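Local atomic coordinates of succinate-semialdehyde dehydrogenase (NAD(P)(+)) (Marinobacter aquaeolei, PDB entry 3RH9), a protein that is an aldehyde dehydrogenase family enzyme that probably oxidises succinate semialdehyde to succinate using NAD+ or NADP+. Residues R74-D79 against A170-G175. Residues are numbered along the deposited sequence; the frame is centred on the assembly and turned at random.
Sequences RKWLED and AALAAG
Leu172 meets both Trp76 and Leu77 in a nearly antiparallel helix pair, in which helix 70-86 packs on the C-terminal end of helix 162-174 within the aldehyde dehydrogenase fold. The two segment axes approach to 9.4 Å at an angle of 156°, and no hydrogen bond joins residues 74-79 to 170-175, so the contact between these segments rests on apolar packing.

Leu77 supplies two branches. Its CD2 lies 3.8 Å from Leu172 CB and also touches Leu172 CD1, while CD1 lies 4.1 Å from Ala173 CB. One leucine thus spans two consecutive residues of the other helix, and the Leu77 and Leu172 side chains pass each other in opposite directions. Leu77 CG stands beside its own backbone N, anti to the carbonyl carbon (chi1 -59°), which helps carry both methyls across although the CB does not point directly at the partner helix. Leu172 sends its other methyl, CD2, to the indole, reaching Trp76 CE3 at 4.0 Å and approaching the six-membered ring obliquely.

Around these four side chains, Phe117 of helix 103-123 touches both Leu77 and Leu172, making the pair part of a three-helix cluster. Trp68 packs edge-to-face with Trp76, and the carbonyl of Ala173 accepts a hydrogen bond from Arg73 NH1, a polar tie between the same two helices that ends on a residue of the apolar patch.

The end of helix 162-174 is set by a Schellman motif: Gly175 adopts positive phi (84°), and its N donates a 2.7 Å hydrogen bond to Leu172 O, one of the two bonds back into the last turn.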
ATOM      1  N   ARG A  74      12.294  22.018   2.608  1.00 18.89           N
ATOM      2  CA  ARG A  74      11.969  22.458   3.964  1.00 18.05           C
ATOM      3  C   ARG A  74      11.431  23.893   3.988  1.00 17.38           C
ATOM      4  O   ARG A  74      10.486  24.197   4.710  1.00 18.13           O
ATOM      5  CB  ARG A  74      13.214  22.309   4.836  1.00 17.85           C
ATOM      6  CG  ARG A  74      13.162  22.916   6.204  1.00 17.19           C
ATOM      7  CD  ARG A  74      14.400  22.470   6.957  1.00 17.83           C
ATOM      8  NE  ARG A  74      14.046  21.415   7.883  1.00 19.76           N
ATOM      9  CZ  ARG A  74      14.789  20.351   8.152  1.00 18.80           C
ATOM     10  NH1 ARG A  74      15.961  20.167   7.556  1.00 18.19           N
ATOM     11  NH2 ARG A  74      14.332  19.457   9.014  1.00 19.17           N
ATOM     12  N   LYS A  75      12.025  24.758   3.175  1.00 17.16           N
ATOM     13  CA  LYS A  75      11.615  26.153   3.085  1.00 18.53           C
ATOM     14  C   LYS A  75      10.219  26.306   2.467  1.00 18.41           C
ATOM     15  O   LYS A  75       9.429  27.145   2.923  1.00 18.02           O
ATOM     16  CB  LYS A  75      12.655  26.965   2.294  1.00 19.26           C
ATOM     17  CG  LYS A  75      12.458  28.473   2.340  1.00 20.00           C
ATOM     18  CD  LYS A  75      12.333  28.960   3.792  1.00 24.18           C
ATOM     19  CE  LYS A  75      12.789  30.416   3.976  1.00 23.67           C
ATOM     20  NZ  LYS A  75      12.055  31.363   3.083  1.00 26.00           N
ATOM     21  N   TRP A  76       9.921  25.506   1.439  1.00 16.90           N
ATOM     22  CA  TRP A  76       8.581  25.495   0.835  1.00 17.15           C
ATOM     23  C   TRP A  76       7.501  25.210   1.881  1.00 17.14           C
ATOM     24  O   TRP A  76       6.528  25.949   2.016  1.00 15.95           O
ATOM     25  CB  TRP A  76       8.457  24.394  -0.211  1.00 16.77           C
ATOM     26  CG  TRP A  76       9.417  24.432  -1.324  1.00 16.43           C
ATOM     27  CD1 TRP A  76      10.126  25.497  -1.748  1.00 16.15           C
ATOM     28  CD2 TRP A  76       9.740  23.347  -2.210  1.00 17.00           C
ATOM     29  NE1 TRP A  76      10.897  25.151  -2.826  1.00 16.59           N
ATOM     30  CE2 TRP A  76      10.676  23.835  -3.134  1.00 17.24           C
ATOM     31  CE3 TRP A  76       9.329  22.008  -2.305  1.00 16.17           C
ATOM     32  CZ2 TRP A  76      11.221  23.030  -4.149  1.00 18.73           C
ATOM     33  CZ3 TRP A  76       9.867  21.210  -3.314  1.00 16.19           C
ATOM     34  CH2 TRP A  76      10.798  21.725  -4.222  1.00 18.14           C
ATOM     35  N   LEU A  77       7.667  24.093   2.586  1.00 16.76           N
ATOM     36  CA  LEU A  77       6.730  23.682   3.617  1.00 16.70           C
ATOM     37  C   LEU A  77       6.559  24.814   4.609  1.00 16.78           C
ATOM     38  O   LEU A  77       5.434  25.207   4.934  1.00 16.22           O
ATOM     39  CB  LEU A  77       7.232  22.417   4.327  1.00 16.53           C
ATOM     40  CG  LEU A  77       7.459  21.198   3.421  1.00 15.32           C
ATOM     41  CD1 LEU A  77       8.216  20.081   4.105  1.00 14.21           C
ATOM     42  CD2 LEU A  77       6.127  20.708   2.906  1.00 16.10           C
ATOM     43  N   GLU A  78       7.684  25.351   5.076  1.00 17.24           N
ATOM     44  CA  GLU A  78       7.664  26.418   6.077  1.00 17.87           C
ATOM     45  C   GLU A  78       6.916  27.648   5.577  1.00 18.52           C
ATOM     46  O   GLU A  78       6.076  28.204   6.296  1.00 18.37           O
ATOM     47  CB  GLU A  78       9.080  26.783   6.507  1.00 17.78           C
ATOM     48  CG  GLU A  78       9.620  25.928   7.642  1.00 18.77           C
ATOM     49  CD  GLU A  78      11.145  25.974   7.742  1.00 21.56           C
ATOM     50  OE1 GLU A  78      11.795  26.741   6.983  1.00 19.99           O
ATOM     51  OE2 GLU A  78      11.692  25.226   8.581  1.00 22.60           O
ATOM     52  N   ASP A  79       7.223  28.061   4.345  1.00 17.43           N
ATOM     53  CA  ASP A  79       6.527  29.163   3.704  1.00 17.41           C
ATOM     54  C   ASP A  79       5.023  28.878   3.567  1.00 17.16           C
ATOM     55  O   ASP A  79       4.201  29.719   3.907  1.00 17.81           O
ATOM     56  CB  ASP A  79       7.134  29.476   2.329  1.00 18.43           C
ATOM     57  CG  ASP A  79       8.504  30.150   2.414  1.00 21.31           C
ATOM     58  OD1 ASP A  79       8.970  30.460   3.542  1.00 19.91           O
ATOM     59  OD2 ASP A  79       9.114  30.370   1.330  1.00 21.12           O
ATOM     60  N   ALA A 170       3.116  15.997   2.691  1.00 16.58           N
ATOM     61  CA  ALA A 170       3.920  14.776   2.548  1.00 15.86           C
ATOM     62  C   ALA A 170       4.539  14.664   1.154  1.00 14.57           C
ATOM     63  O   ALA A 170       5.689  14.286   1.011  1.00 15.10           O
ATOM     64  CB  ALA A 170       3.106  13.531   2.888  1.00 14.44           C
ATOM     65  N   ALA A 171       3.780  15.024   0.134  1.00 14.44           N
ATOM     66  CA  ALA A 171       4.275  14.968  -1.230  1.00 14.62           C
ATOM     67  C   ALA A 171       5.433  15.951  -1.524  1.00 15.37           C
ATOM     68  O   ALA A 171       6.359  15.619  -2.277  1.00 15.90           O
ATOM     69  CB  ALA A 171       3.119  15.165  -2.207  1.00 15.48           C
ATOM     70  N   LEU A 172       5.391  17.153  -0.945  1.00 15.27           N
ATOM     71  CA  LEU A 172       6.511  18.084  -1.093  1.00 14.94           C
ATOM     72  C   LEU A 172       7.721  17.574  -0.321  1.00 14.81           C
ATOM     73  O   LEU A 172       8.821  17.519  -0.851  1.00 16.24           O
ATOM     74  CB  LEU A 172       6.155  19.514  -0.656  1.00 14.73           C
ATOM     75  CG  LEU A 172       5.087  20.258  -1.468  1.00 14.85           C
ATOM     76  CD1 LEU A 172       4.522  21.407  -0.678  1.00 15.06           C
ATOM     77  CD2 LEU A 172       5.590  20.735  -2.814  1.00 13.27           C
ATOM     78  N   ALA A 173       7.526  17.186   0.928  1.00 14.17           N
ATOM     79  CA  ALA A 173       8.637  16.645   1.699  1.00 14.76           C
ATOM     80  C   ALA A 173       9.365  15.566   0.902  1.00 15.18           C
ATOM     81  O   ALA A 173      10.574  15.380   1.068  1.00 15.18           O
ATOM     82  CB  ALA A 173       8.154  16.094   3.052  1.00 15.33           C
ATOM     83  N   ALA A 174       8.623  14.879   0.028  1.00 14.74           N
ATOM     84  CA  ALA A 174       9.145  13.771  -0.776  1.00 14.18           C
ATOM     85  C   ALA A 174       9.803  14.225  -2.092  1.00 14.66           C
ATOM     86  O   ALA A 174      10.551  13.470  -2.731  1.00 13.46           O
ATOM     87  CB  ALA A 174       8.034  12.782  -1.066  1.00 13.80           C
ATOM     88  N   GLY A 175       9.517  15.457  -2.494  1.00 14.44           N
ATOM     89  CA  GLY A 175       9.992  15.964  -3.764  1.00 14.40           C
ATOM     90  C   GLY A 175       9.078  15.556  -4.906  1.00 15.74           C
ATOM     91  O   GLY A 175       9.508  15.489  -6.052  1.00 15.28           O
TER